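Local coordinates for transcriptional regulator (PDB 2O0Y), which probably binds DNA as a dimeric transcription factor of the IclR family, through a winged helix-turn-helix domain joined to a GAF-like C-terminal domain, at residues Pro37-Leu41 and Lys42-Glu46; Thr48-Lys52 and Thr53-Arg57; Glu249-Ala253 and Ile254-Gly258. All blocks are in the same frame, centred on the assembly; numbering follows the deposited sequence.

Contact 1: Pro37-Leu41 and Lys42-Glu46; sequences PTRSL and KELVE
Ser40 and Glu43 exchange backbone-to-side-chain hydrogen bonds in a capping box, at the point where strand 38-40 turns almost at a right angle into helix 41-48, the helix that precedes the turn in the helix-turn-helix motif. Ser40 OG, the N-cap, accepts from Glu43 N at 3.1 Å in a nearly straight bond of 165°. Glu43 answers with its whole side chain. Its CB lies 3.4 Å from Ser40 O, its CG comes equally close to Ser40 OG, and CD reaches the CD of Arg39. At the tip the two oxygens part company. OE1, met on its anti side, takes the N-H of Ser40, whereas OE2 is met from above the carboxylate plane by Arg39 NH1, 3.0 Å away, in a salt bridge. CG sits beside the backbone N (chi1 -72°) and the chain runs on extended, which carries the carboxylate back over the N-cap to the strand.

Arg39 crosses Glu43 at about a right angle, and its guanidinium plane is turned 67° from the carboxylate. The guanidinium has a further anchor, since NE donates to Leu31 O, so the carboxylate meets an arginine already tied to the neighbouring loop. Lower on the same side chain, Arg39 CB rests against Leu44 CD2 at 3.6 Å, and Leu44 itself also packs on Val59 of helix 52-64. On the outer side of the helix Lys42 NZ bridges to Glu46, approaching OE2 from above the carboxylate plane at 2.6 Å.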
loop_
_atom_site.group_PDB
_atom_site.type_symbol
_atom_site.label_atom_id
_atom_site.label_comp_id
_atom_site.label_asym_id
_atom_site.label_seq_id
_atom_site.Cartn_x
_atom_site.Cartn_y
_atom_site.Cartn_z
ATOM N N PRO B 37 -7.270 -1.077 -14.603
ATOM C CA PRO B 37 -7.320 -1.534 -13.202
ATOM C C PRO B 37 -8.560 -2.405 -12.884
ATOM O O PRO B 37 -8.532 -3.179 -11.890
ATOM C CB PRO B 37 -7.325 -0.221 -12.400
ATOM C CG PRO B 37 -7.926 0.785 -13.353
ATOM C CD PRO B 37 -7.441 0.385 -14.719
ATOM N N THR B 38 -9.625 -2.310 -13.705
ATOM C CA THR B 38 -10.795 -3.181 -13.530
ATOM C C THR B 38 -11.113 -3.795 -14.870
ATOM O O THR B 38 -10.781 -3.210 -15.902
ATOM C CB THR B 38 -12.052 -2.423 -13.018
ATOM O OG1 THR B 38 -12.503 -1.561 -14.059
ATOM C CG2 THR B 38 -11.722 -1.527 -11.783
ATOM N N ARG B 39 -11.739 -4.982 -14.871
ATOM C CA ARG B 39 -12.134 -5.691 -16.117
ATOM C C ARG B 39 -13.482 -6.292 -15.873
ATOM O O ARG B 39 -13.720 -6.805 -14.756
ATOM C CB ARG B 39 -11.167 -6.861 -16.351
ATOM C CG ARG B 39 -9.730 -6.405 -16.700
ATOM C CD ARG B 39 -9.697 -5.691 -18.067
ATOM N NE ARG B 39 -8.325 -5.597 -18.566
ATOM C CZ ARG B 39 -7.968 -5.297 -19.787
ATOM N NH1 ARG B 39 -8.878 -4.945 -20.706
ATOM N NH2 ARG B 39 -6.658 -5.286 -20.078
ATOM N N SER B 40 -14.344 -6.273 -16.890
ATOM C CA SER B 40 -15.645 -6.929 -16.847
ATOM C C SER B 40 -15.432 -8.377 -17.213
ATOM O O SER B 40 -14.400 -8.763 -17.779
ATOM C CB SER B 40 -16.547 -6.333 -17.894
ATOM O OG SER B 40 -15.985 -6.618 -19.176
ATOM N N LEU B 41 -16.431 -9.194 -16.971
ATOM C CA LEU B 41 -16.314 -10.596 -17.327
ATOM C C LEU B 41 -16.038 -10.754 -18.852
ATOM O O LEU B 41 -15.219 -11.581 -19.263
ATOM C CB LEU B 41 -17.637 -11.327 -16.910
ATOM C CG LEU B 41 -17.845 -12.778 -17.369
ATOM C CD1 LEU B 41 -16.766 -13.675 -16.712
ATOM C CD2 LEU B 41 -19.274 -13.228 -17.006
ATOM N N LYS B 42 -16.711 -9.961 -19.676
ATOM C CA LYS B 42 -16.505 -10.005 -21.139
ATOM C C LYS B 42 -15.070 -9.713 -21.495
ATOM O O LYS B 42 -14.499 -10.364 -22.395
ATOM C CB LYS B 42 -17.446 -9.007 -21.848
ATOM C CG LYS B 42 -17.558 -9.184 -23.413
ATOM C CD LYS B 42 -18.715 -8.349 -23.934
ATOM C CE LYS B 42 -18.919 -8.494 -25.416
ATOM N NZ LYS B 42 -17.716 -7.971 -26.121
ATOM N N GLU B 43 -14.462 -8.738 -20.830
ATOM C CA GLU B 43 -13.059 -8.486 -21.066
ATOM C C GLU B 43 -12.172 -9.701 -20.677
ATOM O O GLU B 43 -11.182 -9.988 -21.348
ATOM C CB GLU B 43 -12.585 -7.250 -20.291
ATOM C CG GLU B 43 -13.115 -5.936 -20.874
ATOM C CD GLU B 43 -12.597 -4.744 -20.112
ATOM O OE1 GLU B 43 -13.066 -4.540 -18.990
ATOM O OE2 GLU B 43 -11.717 -4.005 -20.638
ATOM N N LEU B 44 -12.484 -10.360 -19.558
ATOM C CA LEU B 44 -11.660 -11.511 -19.112
ATOM C C LEU B 44 -11.789 -12.663 -20.073
ATOM O O LEU B 44 -10.778 -13.322 -20.416
ATOM C CB LEU B 44 -12.035 -11.934 -17.699
ATOM C CG LEU B 44 -11.775 -10.784 -16.680
ATOM C CD1 LEU B 44 -12.320 -11.243 -15.331
ATOM C CD2 LEU B 44 -10.274 -10.375 -16.547
ATOM N N VAL B 45 -12.989 -12.861 -20.608
ATOM C CA VAL B 45 -13.187 -13.888 -21.678
ATOM C C VAL B 45 -12.470 -13.532 -22.949
ATOM O O VAL B 45 -11.741 -14.371 -23.518
ATOM C CB VAL B 45 -14.694 -14.114 -21.966
ATOM C CG1 VAL B 45 -14.909 -15.047 -23.199
ATOM C CG2 VAL B 45 -15.323 -14.691 -20.738
ATOM N N GLU B 46 -12.652 -12.300 -23.415
ATOM C CA GLU B 46 -11.972 -11.839 -24.659
ATOM C C GLU B 46 -10.442 -11.868 -24.569
ATOM O O GLU B 46 -9.748 -12.229 -25.532
ATOM C CB GLU B 46 -12.419 -10.421 -24.962
ATOM C CG GLU B 46 -13.838 -10.436 -25.555
ATOM C CD GLU B 46 -14.405 -9.064 -25.810
ATOM O OE1 GLU B 46 -13.855 -8.033 -25.318
ATOM O OE2 GLU B 46 -15.433 -9.053 -26.503
#

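Contact 2: Thr48-Lys52 and Thr53-Arg57; sequences TKLPK and TTVVR
Pro51 and Lys52 start helix 52-64 by offering their carbonyls to the turn that follows: Val55 N donates to Pro51 O at 3.0 Å and Val56 N to Lys52 O at 2.8 Å. Pro51 holds the N-cap position, and its ring lies across the side chain of Thr54, with CB, CG and CD all about 3.8 Å from Thr54 OG1. That hydroxyl stands beside its own backbone N (chi1 -59°), which turns it to the proline ring, while the threonine CB lies 3.2 Å from Pro51 O. Val55 sends CG2 back over the turn, to 3.7 Å from Leu50 CB and 3.9 Å from Thr48 OG1. The next residue, Val56, brings CG2 to 3.0 Å from Lys52 O, one turn back, and near the CG of that lysine.

These residues form the turn of the helix-turn-helix and the beginning of helix 52-64, which by its place in the motif is probably the recognition helix. Lys49 leaves helical geometry with a positive phi of 60°, ending helix 41-48, and Thr48 sets the chain on its new course through an ST turn: OG1 accepts from Leu50 N at 3.2 Å. The same hydroxyl donates to Leu44 O in the helix, with a weak second hydrogen bond to Val45 O, so one group ties the last turn of helix 41-48 to the loop. A valine in place of Thr48 would probably leave Leu50 N without its acceptor and Leu44 O without this donor, freeing the turn to shift. Leu28 of helix 18-29 touches both Thr48 and Val55, and Arg24 of that helix lies against Leu50 and Thr54.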
loop_
_atom_site.group_PDB
_atom_site.type_symbol
_atom_site.label_atom_id
_atom_site.label_comp_id
_atom_site.label_asym_id
_atom_site.label_seq_id
_atom_site.Cartn_x
_atom_site.Cartn_y
_atom_site.Cartn_z
ATOM N N THR B 48 -8.525 -13.694 -22.523
ATOM C CA THR B 48 -7.963 -15.037 -22.398
ATOM C C THR B 48 -8.363 -16.014 -23.485
ATOM O O THR B 48 -7.702 -17.040 -23.621
ATOM C CB THR B 48 -8.359 -15.697 -21.068
ATOM O OG1 THR B 48 -9.781 -15.795 -20.994
ATOM C CG2 THR B 48 -7.791 -14.945 -19.813
ATOM N N LYS B 49 -9.459 -15.744 -24.209
ATOM C CA LYS B 49 -10.019 -16.686 -25.169
ATOM C C LYS B 49 -10.427 -18.012 -24.502
ATOM O O LYS B 49 -10.556 -19.055 -25.149
ATOM C CB LYS B 49 -9.065 -16.907 -26.357
ATOM C CG LYS B 49 -8.753 -15.657 -27.163
ATOM C CD LYS B 49 -7.909 -16.030 -28.426
ATOM C CE LYS B 49 -7.493 -14.790 -29.242
ATOM N NZ LYS B 49 -8.682 -13.975 -29.656
ATOM N N LEU B 50 -10.678 -17.961 -23.191
ATOM C CA LEU B 50 -11.221 -19.114 -22.464
ATOM C C LEU B 50 -12.735 -19.142 -22.581
ATOM O O LEU B 50 -13.370 -18.082 -22.693
ATOM C CB LEU B 50 -10.821 -19.012 -20.972
ATOM C CG LEU B 50 -9.353 -19.296 -20.626
ATOM C CD1 LEU B 50 -9.062 -19.042 -19.145
ATOM C CD2 LEU B 50 -8.952 -20.713 -21.013
ATOM N N PRO B 51 -13.340 -20.338 -22.485
ATOM C CA PRO B 51 -14.781 -20.379 -22.510
ATOM C C PRO B 51 -15.372 -19.631 -21.333
ATOM O O PRO B 51 -14.855 -19.719 -20.219
ATOM C CB PRO B 51 -15.088 -21.856 -22.339
ATOM C CG PRO B 51 -13.865 -22.562 -22.796
ATOM C CD PRO B 51 -12.754 -21.684 -22.371
ATOM N N LYS B 52 -16.466 -18.930 -21.583
ATOM C CA LYS B 52 -17.101 -18.119 -20.566
ATOM C C LYS B 52 -17.385 -18.912 -19.278
ATOM O O LYS B 52 -17.156 -18.398 -18.196
ATOM C CB LYS B 52 -18.384 -17.505 -21.130
ATOM C CG LYS B 52 -18.999 -16.461 -20.192
ATOM C CD LYS B 52 -20.392 -16.213 -20.570
ATOM C CE LYS B 52 -20.906 -14.999 -19.851
ATOM N NZ LYS B 52 -21.886 -14.356 -20.721
ATOM N N THR B 53 -17.905 -20.141 -19.386
ATOM C CA THR B 53 -18.168 -20.970 -18.176
ATOM C C THR B 53 -16.891 -21.260 -17.359
ATOM O O THR B 53 -16.927 -21.300 -16.130
ATOM C CB THR B 53 -18.886 -22.315 -18.516
ATOM O OG1 THR B 53 -18.059 -23.068 -19.421
ATOM C CG2 THR B 53 -20.228 -22.062 -19.168
ATOM N N THR B 54 -15.768 -21.439 -18.047
ATOM C CA THR B 54 -14.457 -21.612 -17.403
ATOM C C THR B 54 -14.058 -20.345 -16.693
ATOM O O THR B 54 -13.695 -20.400 -15.527
ATOM C CB THR B 54 -13.397 -21.975 -18.437
ATOM O OG1 THR B 54 -13.811 -23.176 -19.056
ATOM C CG2 THR B 54 -11.995 -22.127 -17.821
ATOM N N VAL B 55 -14.151 -19.194 -17.368
ATOM C CA VAL B 55 -13.853 -17.916 -16.692
ATOM C C VAL B 55 -14.766 -17.647 -15.497
ATOM O O VAL B 55 -14.294 -17.203 -14.439
ATOM C CB VAL B 55 -13.903 -16.695 -17.634
ATOM C CG1 VAL B 55 -13.512 -15.412 -16.833
ATOM C CG2 VAL B 55 -12.867 -16.863 -18.795
ATOM N N VAL B 56 -16.072 -17.886 -15.657
ATOM C CA VAL B 56 -17.022 -17.661 -14.565
ATOM C C VAL B 56 -16.613 -18.497 -13.351
ATOM O O VAL B 56 -16.604 -17.999 -12.229
ATOM C CB VAL B 56 -18.469 -17.946 -15.016
ATOM C CG1 VAL B 56 -19.494 -17.905 -13.821
ATOM C CG2 VAL B 56 -18.877 -17.005 -16.114
ATOM N N ARG B 57 -16.288 -19.772 -13.551
ATOM C CA ARG B 57 -15.878 -20.624 -12.431
ATOM C C ARG B 57 -14.596 -20.119 -11.739
ATOM O O ARG B 57 -14.486 -20.109 -10.508
ATOM C CB ARG B 57 -15.696 -22.055 -12.917
ATOM C CG ARG B 57 -14.924 -22.972 -11.981
ATOM C CD ARG B 57 -15.141 -24.479 -12.308
ATOM N NE ARG B 57 -14.957 -24.848 -13.728
ATOM C CZ ARG B 57 -13.886 -24.610 -14.505
ATOM N NH1 ARG B 57 -12.827 -23.915 -14.066
ATOM N NH2 ARG B 57 -13.904 -25.037 -15.772
#

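Contact 3: Glu249-Ala253 and Ile254-Gly258; sequences EEISA and IGLPG
The C-terminal end of helix 237-254 in the GAF-like domain is closed by two main-chain hydrogen bonds, after which the chain leaves in an extended course. Ile254 N donates to Glu250 O at 3.1 Å, and Gly255 N donates to Ile251 O at 2.8 Å. The second bond is the straighter, 171° at the hydrogen, whereas the first reaches its carbonyl tilted from the carbonyl plane. Gly255 is the first residue to depart from helical angles, with a positive phi of 107°. At its backbone angles a side chain would be forced against the carbonyl oxygen of Ile254, which accounts for a glycine at this point.

Beyond the glycine, Leu256 turns the end of its side chain back toward the helix. Its CD2 comes to 4.1 Å from Ile251 CG2, the two side chains crossing at a slant, and both also pack on Leu212 of strand 205-213. With CG1 beside the backbone N (chi1 -71°), Ile251 leaves CG2 as the branch that meets the leucine. Ile254 instead follows the helix backward: its CG1 approaches Glu250 O to 3.5 Å and CD1 lies 3.6 Å from the same oxygen, so the isoleucine lies alongside a carbonyl that already accepts its own N-H. Ile254 also packs on Val99 and Ile102 of helix 97-110.

The strand face has a polar tie as well, because Ser252 OG is hydrogen-bonded to Val213 N. Farther along, Pro257 O accepts from Trp93 NE1. A helix ended by a positive-phi glycine, with one face laid on an antiparallel sheet, fits the alpha/beta architecture of a GAF-like domain.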
loop_
_atom_site.group_PDB
_atom_site.type_symbol
_atom_site.label_atom_id
_atom_site.label_comp_id
_atom_site.label_asym_id
_atom_site.label_seq_id
_atom_site.Cartn_x
_atom_site.Cartn_y
_atom_site.Cartn_z
ATOM N N GLU B 249 19.984 9.436 -16.789
ATOM C CA GLU B 249 19.613 8.974 -18.117
ATOM C C GLU B 249 19.735 7.449 -18.144
ATOM O O GLU B 249 18.833 6.770 -18.620
ATOM C CB GLU B 249 20.532 9.605 -19.164
ATOM C CG GLU B 249 20.268 11.112 -19.363
ATOM C CD GLU B 249 21.177 11.812 -20.401
ATOM O OE1 GLU B 249 22.137 11.171 -20.920
ATOM O OE2 GLU B 249 20.928 13.023 -20.683
ATOM N N GLU B 250 20.867 6.930 -17.659
ATOM C CA GLU B 250 21.149 5.482 -17.629
ATOM C C GLU B 250 20.150 4.712 -16.769
ATOM O O GLU B 250 19.705 3.660 -17.149
ATOM C CB GLU B 250 22.558 5.238 -17.111
ATOM C CG GLU B 250 23.653 5.691 -18.121
ATOM C CD GLU B 250 25.014 5.878 -17.492
ATOM O OE1 GLU B 250 25.297 5.264 -16.460
ATOM O OE2 GLU B 250 25.828 6.652 -18.040
ATOM N N ILE B 251 19.833 5.241 -15.585
ATOM C CA ILE B 251 18.856 4.619 -14.663
ATOM C C ILE B 251 17.436 4.624 -15.268
ATOM O O ILE B 251 16.695 3.621 -15.196
ATOM C CB ILE B 251 18.895 5.345 -13.257
ATOM C CG1 ILE B 251 20.202 5.008 -12.524
ATOM C CG2 ILE B 251 17.724 4.946 -12.417
ATOM C CD1 ILE B 251 20.468 5.988 -11.339
ATOM N N SER B 252 17.041 5.728 -15.883
ATOM C CA SER B 252 15.742 5.778 -16.525
ATOM C C SER B 252 15.729 4.785 -17.701
ATOM O O SER B 252 14.714 4.128 -17.934
ATOM C CB SER B 252 15.394 7.189 -17.007
ATOM O OG SER B 252 15.115 8.045 -15.907
ATOM N N ALA B 253 16.846 4.662 -18.426
ATOM C CA ALA B 253 16.899 3.654 -19.520
ATOM C C ALA B 253 16.683 2.228 -19.025
ATOM O O ALA B 253 15.980 1.465 -19.675
ATOM C CB ALA B 253 18.189 3.751 -20.335
ATOM N N ILE B 254 17.306 1.877 -17.901
ATOM C CA ILE B 254 17.170 0.554 -17.266
ATOM C C ILE B 254 15.749 0.378 -16.725
ATOM O O ILE B 254 15.118 -0.658 -16.940
ATOM C CB ILE B 254 18.210 0.400 -16.101
ATOM C CG1 ILE B 254 19.610 0.224 -16.677
ATOM C CG2 ILE B 254 17.909 -0.800 -15.196
ATOM C CD1 ILE B 254 20.717 0.551 -15.689
ATOM N N GLY B 255 15.271 1.360 -15.958
ATOM C CA GLY B 255 13.905 1.325 -15.492
ATOM C C GLY B 255 13.859 1.004 -14.016
ATOM O O GLY B 255 14.804 0.398 -13.495
ATOM N N LEU B 256 12.772 1.394 -13.341
ATOM C CA LEU B 256 12.680 1.207 -11.898
ATOM C C LEU B 256 11.411 0.432 -11.570
ATOM O O LEU B 256 10.438 1.030 -11.158
ATOM C CB LEU B 256 12.679 2.550 -11.187
ATOM C CG LEU B 256 14.021 3.323 -11.218
ATOM C CD1 LEU B 256 13.791 4.752 -10.810
ATOM C CD2 LEU B 256 15.040 2.662 -10.263
ATOM N N PRO B 257 11.438 -0.897 -11.770
ATOM C CA PRO B 257 10.270 -1.743 -11.499
ATOM C C PRO B 257 9.789 -1.514 -10.069
ATOM O O PRO B 257 10.588 -1.530 -9.134
ATOM C CB PRO B 257 10.836 -3.150 -11.674
ATOM C CG PRO B 257 11.936 -2.973 -12.699
ATOM C CD PRO B 257 12.588 -1.704 -12.244
ATOM N N GLY B 258 8.513 -1.267 -9.875
ATOM C CA GLY B 258 8.059 -0.981 -8.504
ATOM C C GLY B 258 7.762 0.474 -8.274
ATOM O O GLY B 258 6.930 0.803 -7.451
#

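Contacts 1 and 2 belong to one helix-turn-helix and touch directly, with Leu41 and Val45 of the first lying on Val55 of the second, whereas contact 3 sits in the other domain, its centre about 31 Å from that of contact 1 and 37 Å from that of contact 2. Contact 1 is a surface contact and contacts 2 and 3 are partly buried. The first two begin helices: residues 37-46 use a charged, reciprocal cap, residues 48-57 a proline N-cap after a threonine-held turn. Residues 249-258 end a helix instead, relying on a glycine and main-chain bonds, with apolar side chains directed at the sheet and a neighbouring helix.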